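Local atomic coordinates of tryptophan decarboxylase 1 (Oryza sativa subsp. japonica, PDB entry 6KHO), a protein that catalyses the pyridoxal-phosphate-dependent decarboxylation of L-tryptophan to tryptamine and of 5-hydroxy-L-tryptophan to serotonin. Residues A[211-214]-A[215-219]; A[278-281]-A[282-285]; A[200-203]-A[204-207]; A[476-480]-A[481-485]; A[242-246]-A[247-251]. All coordinates share one frame; numbering follows the deposited sequence.

Contact 1 of 5, residues A[211-214]-A[215-219]; sequences DQTH and STFFK. With PLP (pyridoxal-5'-phosphate), chain C.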
# COMPACT_ATOMS: atom_id res chain seq x y z
N ASP A 211 23.50 3.75 12.75
CA ASP A 211 23.05 2.43 13.17
C ASP A 211 21.73 2.48 13.94
O ASP A 211 21.19 1.42 14.26
CB ASP A 211 24.12 1.72 14.01
CG ASP A 211 24.48 2.46 15.28
OD1 ASP A 211 23.81 3.45 15.63
OD2 ASP A 211 25.47 2.05 15.94
N GLN A 212 21.21 3.67 14.27
CA GLN A 212 19.88 3.77 14.86
C GLN A 212 18.77 3.84 13.80
O GLN A 212 17.59 3.82 14.16
CB GLN A 212 19.79 5.02 15.76
CG GLN A 212 20.75 5.01 16.94
CD GLN A 212 20.65 3.73 17.74
OE1 GLN A 212 19.62 3.45 18.36
NE2 GLN A 212 21.72 2.94 17.73
N THR A 213 19.13 3.91 12.53
CA THR A 213 18.13 4.00 11.47
C THR A 213 17.30 2.73 11.43
O THR A 213 17.82 1.63 11.65
CB THR A 213 18.81 4.26 10.13
OG1 THR A 213 19.52 5.50 10.20
CG2 THR A 213 17.78 4.35 8.99
N HIS A 214 16.00 2.88 11.18
CA HIS A 214 15.09 1.74 11.13
C HIS A 214 15.59 0.69 10.15
O HIS A 214 16.10 1.02 9.07
CB HIS A 214 13.69 2.21 10.74
CG HIS A 214 12.61 1.26 11.15
ND1 HIS A 214 12.29 0.14 10.42
CD2 HIS A 214 11.77 1.27 12.21
CE1 HIS A 214 11.30 -0.50 11.01
NE2 HIS A 214 10.96 0.17 12.10
N SER A 215 15.44 -0.58 10.55
CA SER A 215 15.93 -1.69 9.73
C SER A 215 15.36 -1.67 8.32
O SER A 215 16.00 -2.19 7.40
CB SER A 215 15.60 -3.02 10.40
OG SER A 215 14.21 -3.14 10.64
N THR A 216 14.18 -1.08 8.13
CA THR A 216 13.56 -1.05 6.82
C THR A 216 14.34 -0.22 5.80
O THR A 216 14.18 -0.45 4.59
CB THR A 216 12.12 -0.53 6.93
OG1 THR A 216 11.37 -0.97 5.80
CG2 THR A 216 12.07 1.00 7.03
N PHE A 217 15.17 0.73 6.24
CA PHE A 217 16.02 1.46 5.29
C PHE A 217 17.01 0.53 4.62
O PHE A 217 17.19 0.55 3.39
CB PHE A 217 16.79 2.58 5.98
CG PHE A 217 17.85 3.21 5.10
CD1 PHE A 217 17.48 3.95 3.99
CD2 PHE A 217 19.19 3.04 5.37
CE1 PHE A 217 18.44 4.52 3.16
CE2 PHE A 217 20.17 3.61 4.54
CZ PHE A 217 19.79 4.36 3.44
N PHE A 218 17.70 -0.29 5.42
CA PHE A 218 18.69 -1.19 4.85
C PHE A 218 18.04 -2.21 3.93
O PHE A 218 18.63 -2.59 2.91
CB PHE A 218 19.47 -1.86 5.99
CG PHE A 218 20.10 -0.85 6.93
CD1 PHE A 218 21.24 -0.17 6.55
CD2 PHE A 218 19.52 -0.56 8.15
CE1 PHE A 218 21.82 0.78 7.39
CE2 PHE A 218 20.09 0.38 8.99
CZ PHE A 218 21.25 1.05 8.61
N LYS A 219 16.81 -2.62 4.24
CA LYS A 219 16.10 -3.53 3.36
C LYS A 219 15.74 -2.86 2.03
O LYS A 219 15.87 -3.47 0.97
CB LYS A 219 14.84 -4.05 4.06
CG LYS A 219 13.94 -4.89 3.17
CD LYS A 219 12.77 -5.47 3.96
CE LYS A 219 11.65 -5.91 3.03
NZ LYS A 219 10.40 -6.17 3.77
N1 PLP C . 11.11 4.80 10.46
C2 PLP C . 10.79 5.30 11.70
C2A PLP C . 11.64 6.33 12.37
C3 PLP C . 9.65 4.85 12.35
O3 PLP C . 9.33 5.36 13.58
C4 PLP C . 8.83 3.90 11.75
C4A PLP C . 7.43 3.70 12.26
C5 PLP C . 9.16 3.39 10.50
C6 PLP C . 10.31 3.84 9.86
C5A PLP C . 8.24 2.35 9.91
O4P PLP C . 8.47 2.10 8.54
P PLP C . 7.30 1.51 7.58
O1P PLP C . 6.66 0.31 8.22
O2P PLP C . 7.95 1.16 6.26
O3P PLP C . 6.20 2.53 7.36
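His214 receives two backbone N-H groups from the first turn of the helix that follows it. Thr216 N donates to His214 ND1 (3.2 Å) in a nearly straight bond of 167°, the donor nitrogen lying close to the imidazole plane, at the ring edge. Phe217 N donates to His214 O (3.0 Å). The histidine is thus the N-cap of the helix, its own ring serving as the acceptor. With CG anti to the backbone N (chi1 -159°), the imidazole folds back along the start of the helix, and ND1 also rests on the methyl group Thr216 CG2 at 3.5 Å.

Held at this edge, the ring turns one face to the cofactor: PLP C6 stands 3.6 Å above the imidazole plane, offset toward the rim, and His214 CB is 3.7 Å from PLP N1. His214 lines the PLP pocket and also binds serotonin, and the capping bond is consistent with a fixed rotation of this ring against the cofactor. Ser176 and Thr175, together with Gly381 of the second subunit, hydrogen-bond the cofactor.

Farther from PLP the contact is mostly packing. Thr213 CG2 meets Phe217 CB at 3.6 Å, while the Phe218 ring brings its edge to Thr213 O (CE2 to O, 3.7 Å). Thr213 OG1 itself bonds back to Ala210 O. Phe217 packs on Met179 and Leu183 of helix 175-194 and on Cys267 of strand 262-269, whereas Phe218 lies against Ile231 and Ser233 of strand 231-234.

Contact 2 of 5, residues A[278-281]-A[282-285]; sequences VDPV and GAVA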
# COMPACT_ATOMS: atom_id res chain seq x y z
N VAL A 278 17.94 12.05 17.53
CA VAL A 278 17.68 13.02 16.46
C VAL A 278 18.99 13.34 15.76
O VAL A 278 19.91 13.89 16.38
CB VAL A 278 17.03 14.30 16.98
CG1 VAL A 278 16.99 15.34 15.87
CG2 VAL A 278 15.61 14.02 17.52
N ASP A 279 19.08 13.01 14.47
CA ASP A 279 20.26 13.34 13.68
C ASP A 279 20.27 14.83 13.36
O ASP A 279 19.21 15.42 13.13
CB ASP A 279 20.28 12.51 12.38
CG ASP A 279 20.45 11.00 12.63
OD1 ASP A 279 20.83 10.60 13.76
OD2 ASP A 279 20.22 10.20 11.69
N PRO A 280 21.45 15.48 13.33
CA PRO A 280 21.50 16.92 13.02
C PRO A 280 21.36 17.16 11.52
O PRO A 280 22.33 16.98 10.76
CB PRO A 280 22.88 17.34 13.54
CG PRO A 280 23.72 16.11 13.37
CD PRO A 280 22.80 14.92 13.54
N VAL A 281 20.17 17.58 11.09
CA VAL A 281 19.80 17.51 9.68
C VAL A 281 20.69 18.41 8.83
O VAL A 281 21.21 17.99 7.79
CB VAL A 281 18.31 17.85 9.49
CG1 VAL A 281 17.98 17.99 8.02
CG2 VAL A 281 17.41 16.80 10.16
N GLY A 282 20.83 19.67 9.24
CA GLY A 282 21.65 20.60 8.46
C GLY A 282 23.09 20.14 8.33
O GLY A 282 23.67 20.16 7.24
N ALA A 283 23.69 19.71 9.44
CA ALA A 283 25.08 19.28 9.39
C ALA A 283 25.27 18.06 8.49
O ALA A 283 26.30 17.93 7.83
CB ALA A 283 25.60 18.99 10.80
N VAL A 284 24.27 17.17 8.45
CA VAL A 284 24.36 15.99 7.58
C VAL A 284 24.28 16.41 6.11
O VAL A 284 25.02 15.90 5.27
CB VAL A 284 23.24 14.99 7.93
CG1 VAL A 284 23.11 13.91 6.85
CG2 VAL A 284 23.53 14.35 9.27
N ALA A 285 23.35 17.31 5.79
CA ALA A 285 23.20 17.74 4.40
C ALA A 285 24.47 18.41 3.90
O ALA A 285 24.86 18.23 2.75
CB ALA A 285 22.02 18.70 4.29
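Val284 CG1 stands anti to the backbone N (chi1 167°), an arrangement that leaves CG2 beside that nitrogen and brings it to 3.3 Å from Pro280 O. The backbone turns helical one residue after the proline: psi is 103° at Pro280 and -50° at Val281. This is the N-terminus of helix 281-289, with Pro280 at the N-cap. A proline ring offers no acceptor for the N-H groups of the first turn; what it contributes to the helix is its carbonyl. Val284 N donates to Pro280 O at 3.0 Å, nearly along the C=O axis, and Ala285 N repeats the i to i+4 pattern with Val281 O, also at 3.0 Å.

Side-chain packing across the start of the helix is light. Pro280 CB faces the methyl group Ala283 CB at 4.2 Å, and the other edge of the pyrrolidine, at CD, approaches Val284 CG2. The proline and Ala283 continue onto Pro246 of the neighbouring helix 246-258, and Val284 reaches Leu249 of that helix and Val266 of strand 262-269. On the loop side, Asp279 OD2 accepts from Thr269 N, tying the approach to the helix to the end of the same strand. Here helix 281-289 is set against the large sheet of the PLP-dependent decarboxylase domain. One turn along, the methyl Ala285 CB lies 3.7 Å from Val281 O.

Contact 3 of 5, residues A[200-203]-A[204-207]; sequences AGLH and RLAV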
# COMPACT_ATOMS: atom_id res chain seq x y z
N ALA A 200 26.34 -2.21 -14.68
CA ALA A 200 27.65 -2.76 -14.30
C ALA A 200 28.29 -1.97 -13.17
O ALA A 200 29.03 -2.53 -12.36
CB ALA A 200 28.58 -2.82 -15.51
N GLY A 201 27.99 -0.67 -13.08
CA GLY A 201 28.54 0.19 -12.06
C GLY A 201 27.81 0.20 -10.74
O GLY A 201 28.23 0.92 -9.83
N LEU A 202 26.73 -0.57 -10.60
CA LEU A 202 25.94 -0.54 -9.36
C LEU A 202 26.76 -0.98 -8.15
O LEU A 202 26.57 -0.47 -7.05
CB LEU A 202 24.68 -1.39 -9.51
CG LEU A 202 23.58 -1.36 -8.44
CD1 LEU A 202 23.45 -0.01 -7.76
CD2 LEU A 202 22.21 -1.77 -9.02
N HIS A 203 27.70 -1.91 -8.34
CA HIS A 203 28.47 -2.39 -7.20
C HIS A 203 29.46 -1.36 -6.66
O HIS A 203 30.12 -1.62 -5.65
CB HIS A 203 29.21 -3.68 -7.56
CG HIS A 203 30.44 -3.46 -8.37
ND1 HIS A 203 30.39 -3.07 -9.70
CD2 HIS A 203 31.75 -3.55 -8.05
CE1 HIS A 203 31.62 -2.93 -10.16
NE2 HIS A 203 32.47 -3.22 -9.18
N ARG A 204 29.56 -0.19 -7.29
CA ARG A 204 30.42 0.87 -6.78
C ARG A 204 29.68 1.96 -6.02
O ARG A 204 30.32 2.84 -5.46
CB ARG A 204 31.21 1.50 -7.94
CG ARG A 204 32.28 0.58 -8.52
CD ARG A 204 33.31 1.35 -9.35
NE ARG A 204 32.68 2.27 -10.31
CZ ARG A 204 32.74 3.60 -10.24
NH1 ARG A 204 33.42 4.20 -9.26
NH2 ARG A 204 32.14 4.35 -11.16
N LEU A 205 28.34 1.91 -5.97
CA LEU A 205 27.57 2.91 -5.24
C LEU A 205 27.54 2.58 -3.75
O LEU A 205 27.39 1.42 -3.36
CB LEU A 205 26.13 3.00 -5.78
CG LEU A 205 25.94 3.22 -7.28
CD1 LEU A 205 24.48 3.59 -7.59
CD2 LEU A 205 26.87 4.31 -7.82
N ALA A 206 27.64 3.61 -2.92
CA ALA A 206 27.58 3.42 -1.48
C ALA A 206 26.49 4.29 -0.87
O ALA A 206 26.20 5.38 -1.37
CB ALA A 206 28.92 3.76 -0.82
N VAL A 207 25.89 3.79 0.22
CA VAL A 207 24.84 4.50 0.95
C VAL A 207 25.14 4.44 2.44
O VAL A 207 25.85 3.55 2.92
CB VAL A 207 23.43 3.92 0.66
CG1 VAL A 207 23.16 3.91 -0.83
CG2 VAL A 207 23.27 2.52 1.23
O HOH W 1 26.21 -0.89 -4.39
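A short 3-10 turn delivers the chain directly into strand 205-210, and the local contact of Gly201, Leu202 and His203 with Arg204 and Leu205 lies where turn becomes strand. Two i to i+3 bonds define it: Arg204 N donates to Gly201 O at 3.1 Å and Leu205 N to Leu202 O at 3.2 Å. Leu202 O has a second partner, a water that donates to it and also to Leu205 O (2.8 Å).

Strand 205-210 belongs to the mixed seven-stranded sheet of the fold type I PLP enzymes, flanked by strands 262-269 and 231-234. Leu205 packs toward Val262 and Thr264 on one of these, and toward Leu191 of helix 175-194. Its CD1 meets Leu202 CD1 at 3.7 Å, the two side chains crossing at about a right angle. Leu202 also packs against Leu202 of the second subunit.

His203 CG lies between the backbone N and the carbonyl carbon (chi1 78°), which folds the ring back over the turn so that ND1 donates to Ala200 O (3.0 Å) within both the ring and carbonyl planes, though bent to 137°. One ring face is then covered by the aliphatic part of Arg204 in a CH-pi contact: CG sits 4.0 Å from the ring centroid. The arginine's guanidinium plane stands nearly perpendicular to that ring, and NH1 makes a weak hydrogen bond to Gly260 O.

Contact 4 of 5, residues A[476-480]-A[481-485]; sequences TVVGG and RFVLR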
# COMPACT_ATOMS: atom_id res chain seq x y z
N THR A 476 14.21 -2.55 24.12
CA THR A 476 15.22 -2.21 23.12
C THR A 476 16.58 -2.34 23.79
O THR A 476 16.68 -2.60 25.00
CB THR A 476 14.98 -0.80 22.56
OG1 THR A 476 15.80 -0.59 21.41
CG2 THR A 476 15.26 0.26 23.60
N VAL A 477 17.63 -2.15 23.00
CA VAL A 477 19.01 -2.24 23.47
C VAL A 477 19.69 -0.90 23.21
O VAL A 477 19.81 -0.49 22.05
CB VAL A 477 19.79 -3.38 22.78
CG1 VAL A 477 21.26 -3.34 23.20
CG2 VAL A 477 19.16 -4.74 23.10
N VAL A 478 20.13 -0.23 24.27
CA VAL A 478 20.74 1.09 24.20
C VAL A 478 22.12 1.02 24.84
O VAL A 478 22.23 0.88 26.07
CB VAL A 478 19.88 2.16 24.90
CG1 VAL A 478 20.57 3.51 24.81
CG2 VAL A 478 18.47 2.21 24.29
N GLY A 479 23.17 1.13 24.03
CA GLY A 479 24.52 1.02 24.54
C GLY A 479 24.75 -0.29 25.27
O GLY A 479 25.14 -0.29 26.44
N GLY A 480 24.46 -1.40 24.59
CA GLY A 480 24.68 -2.72 25.14
C GLY A 480 23.81 -3.10 26.33
O GLY A 480 24.06 -4.12 26.97
N ARG A 481 22.79 -2.30 26.63
CA ARG A 481 21.97 -2.47 27.82
C ARG A 481 20.53 -2.80 27.46
O ARG A 481 19.98 -2.28 26.48
CB ARG A 481 22.00 -1.20 28.68
CG ARG A 481 23.37 -0.91 29.25
CD ARG A 481 23.48 -1.42 30.67
NE ARG A 481 23.47 -2.88 30.78
CZ ARG A 481 24.44 -3.70 30.36
NH1 ARG A 481 25.54 -3.22 29.80
NH2 ARG A 481 24.31 -5.01 30.52
N PHE A 482 19.91 -3.68 28.26
CA PHE A 482 18.49 -3.98 28.13
C PHE A 482 17.68 -2.81 28.68
O PHE A 482 17.86 -2.43 29.85
CB PHE A 482 18.15 -5.27 28.88
CG PHE A 482 16.84 -5.88 28.49
CD1 PHE A 482 15.66 -5.44 29.06
CD2 PHE A 482 16.79 -6.93 27.58
CE1 PHE A 482 14.45 -6.01 28.71
CE2 PHE A 482 15.59 -7.51 27.23
CZ PHE A 482 14.41 -7.05 27.80
N VAL A 483 16.81 -2.25 27.85
CA VAL A 483 16.06 -1.04 28.18
C VAL A 483 14.58 -1.27 27.87
O VAL A 483 14.24 -1.92 26.89
CB VAL A 483 16.62 0.18 27.42
CG1 VAL A 483 15.71 1.39 27.59
CG2 VAL A 483 18.03 0.50 27.89
N LEU A 484 13.71 -0.76 28.74
CA LEU A 484 12.28 -0.79 28.51
C LEU A 484 11.85 0.52 27.85
O LEU A 484 12.19 1.60 28.34
CB LEU A 484 11.52 -1.01 29.82
CG LEU A 484 11.74 -2.34 30.55
CD1 LEU A 484 10.68 -2.57 31.62
CD2 LEU A 484 11.77 -3.50 29.57
N ARG A 485 11.10 0.41 26.76
CA ARG A 485 10.46 1.58 26.15
C ARG A 485 9.07 1.79 26.74
O ARG A 485 8.32 0.83 26.95
CB ARG A 485 10.36 1.41 24.64
CG ARG A 485 11.69 1.33 23.92
CD ARG A 485 11.50 0.96 22.45
NE ARG A 485 11.17 2.11 21.61
CZ ARG A 485 9.93 2.48 21.31
NH1 ARG A 485 8.88 1.81 21.78
NH2 ARG A 485 9.72 3.54 20.53
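Thr476 N donates to Val483 O at 2.8 Å, and Val483 N returns the bond to Thr476 O at 2.9 Å, making the two residues an antiparallel hydrogen-bonded pair of a beta hairpin. Strands 474-478 and 481-487 form its arms, with 474-478 at the edge of a four-stranded antiparallel sheet. The hairpin turns through Gly479 and Gly480, whose positive phi values (56° and 66°) fit a type I' turn. Next to the turn, Val478 N donates to Arg481 O at 3.0 Å, whereas the reverse bond from Arg481 N to Val478 O is long and bent. Arg481 O also receives a CA-H contact from Val477 (CA to O, 3.2 Å).

Thr476, Val478, Arg481 and Val483 point to one sheet face. Val478 CB lies 3.9 Å from Val483 CG2. Separately, Thr476 CG2 touches Arg485 CG at 3.7 Å, the two side chains passing at a slant. A bend at chi3 (83°) turns the arginine tip from this aliphatic contact toward the active-site loops. There the guanidinium donates to the carbonyls of Phe103, Thr273 and Ser274 and makes a cation-pi contact with Phe104, a serotonin-binding residue. The hydroxyl of Thr476 bonds to that of Ser274.

Arg481 leaves the hairpin end for helix 451-468, where NE and NH2 form salt bridges with Glu451 and Asp455. Its chain folds over the turn on the way, placing Gly480 O over one guanidinium face, 3.4 Å from CZ.

Contact 5 of 5, residues A[242-246]-A[247-251]; sequences YGLDP and ARLLE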
# COMPACT_ATOMS: atom_id res chain seq x y z
N TYR A 242 23.13 9.15 20.81
CA TYR A 242 22.91 8.18 19.75
C TYR A 242 22.43 8.81 18.45
O TYR A 242 21.98 8.09 17.55
CB TYR A 242 21.97 7.07 20.24
CG TYR A 242 22.59 6.34 21.43
CD1 TYR A 242 23.50 5.30 21.23
CD2 TYR A 242 22.32 6.75 22.74
CE1 TYR A 242 24.09 4.65 22.31
CE2 TYR A 242 22.91 6.10 23.83
CZ TYR A 242 23.80 5.05 23.60
OH TYR A 242 24.40 4.39 24.66
N GLY A 243 22.54 10.14 18.30
CA GLY A 243 22.38 10.76 17.00
C GLY A 243 23.62 10.61 16.13
O GLY A 243 24.73 10.37 16.62
N LEU A 244 23.44 10.75 14.82
CA LEU A 244 24.55 10.62 13.89
C LEU A 244 25.57 11.75 14.09
O LEU A 244 25.21 12.93 14.10
CB LEU A 244 24.05 10.62 12.45
CG LEU A 244 25.11 10.46 11.36
CD1 LEU A 244 25.87 9.14 11.50
CD2 LEU A 244 24.45 10.54 9.99
N ASP A 245 26.83 11.37 14.27
CA ASP A 245 27.92 12.34 14.34
C ASP A 245 28.35 12.69 12.92
O ASP A 245 28.78 11.80 12.18
CB ASP A 245 29.09 11.76 15.13
CG ASP A 245 30.22 12.77 15.38
OD1 ASP A 245 30.15 13.92 14.87
OD2 ASP A 245 31.16 12.42 16.11
N PRO A 246 28.22 13.95 12.49
CA PRO A 246 28.55 14.26 11.09
C PRO A 246 30.03 14.10 10.78
O PRO A 246 30.38 13.85 9.62
CB PRO A 246 28.09 15.72 10.94
CG PRO A 246 27.26 16.00 12.15
CD PRO A 246 27.78 15.14 13.23
N ALA A 247 30.91 14.21 11.78
CA ALA A 247 32.31 13.91 11.55
C ALA A 247 32.50 12.45 11.18
O ALA A 247 33.27 12.13 10.26
CB ALA A 247 33.15 14.28 12.78
N ARG A 248 31.80 11.54 11.86
CA ARG A 248 31.90 10.13 11.51
C ARG A 248 31.32 9.86 10.13
O ARG A 248 31.81 8.99 9.40
CB ARG A 248 31.20 9.27 12.57
CG ARG A 248 32.08 8.89 13.77
CD ARG A 248 31.37 7.98 14.77
NE ARG A 248 31.90 8.18 16.13
CZ ARG A 248 31.49 7.51 17.21
NH1 ARG A 248 30.55 6.58 17.12
NH2 ARG A 248 32.03 7.77 18.40
N LEU A 249 30.27 10.59 9.75
CA LEU A 249 29.71 10.42 8.41
C LEU A 249 30.68 10.90 7.34
O LEU A 249 30.89 10.22 6.32
CB LEU A 249 28.37 11.17 8.31
CG LEU A 249 27.79 11.27 6.91
CD1 LEU A 249 27.38 9.91 6.38
CD2 LEU A 249 26.62 12.25 6.86
N LEU A 250 31.29 12.07 7.54
CA LEU A 250 32.23 12.61 6.56
C LEU A 250 33.43 11.69 6.37
O LEU A 250 33.89 11.47 5.24
CB LEU A 250 32.69 14.01 6.99
CG LEU A 250 33.77 14.71 6.15
CD1 LEU A 250 33.48 14.63 4.66
CD2 LEU A 250 33.88 16.16 6.57
N GLU A 251 33.94 11.11 7.46
CA GLU A 251 35.07 10.21 7.34
C GLU A 251 34.70 8.96 6.54
O GLU A 251 35.46 8.54 5.66
CB GLU A 251 35.60 9.86 8.72
CG GLU A 251 36.50 8.66 8.76
CD GLU A 251 36.67 8.13 10.17
OE1 GLU A 251 37.57 7.29 10.39
OE2 GLU A 251 35.89 8.56 11.06
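Leu244, the first residue of the loop to meet the helix, extends its methyl CD2 to Leu249 CD2 at 4.2 Å, the side chains crossing nearly perpendicularly at the N-terminus of helix 246-258. The pair packs on the large sheet, Leu244 against Ala210 and Leu249 against Tyr208, with Ile234 touching both.

Asp245 is the N-cap. Its CG points anti to the backbone N (chi1 -174°), carrying the carboxylate forward over the first turn, where OD1 accepts from Ala247 N at 3.2 Å. The N-H comes from well above the carboxylate plane, and the bond is bent to 148°. This negative charge would be expected to interact favourably with the helix dipole. The main chain of the same residue adds a bond from Leu249 N to Asp245 O (3.1 Å). Asp245 CB faces Arg248 CB, but the charged groups do not form a salt bridge: OD2 and Arg248 NE are 4.3 Å apart, with the oxygen well out of the guanidinium plane. Arg248 instead runs extended to a salt bridge with Glu239 through NH2, and to Pro235 O through NH1.

Pro246 opens the helix proper; as its first residue it loses nothing by lacking an N-H, since no carbonyl within the helix could accept one there. Its carbonyl oxygen accepts from Leu250 N at 2.9 Å, and Leu250 CB lies 3.5 Å from that oxygen.

In the fold
Contact 1 is the one that touches the cofactor. Contact 3 precedes it along strand 205-210: residues 200-207 form the entry to the strand, 211-219 follow its exit, and both reach the second subunit. Contacts 2 and 5, helix starts with centres about 9 Å apart, are joined by a probable hydrogen bond between Asp279 OD1 and Leu244 N (2.8 Å). Tyr242 of contact 5 connects further: its carbonyl oxygen touches Gln212 CG of contact 1 at 3.4 Å, and its OH meets Gly479 CA of the contact 4 hairpin, also at 3.4 Å. The hairpin reaches the active site through Arg485, whose side chain lies about 7 Å from PLP.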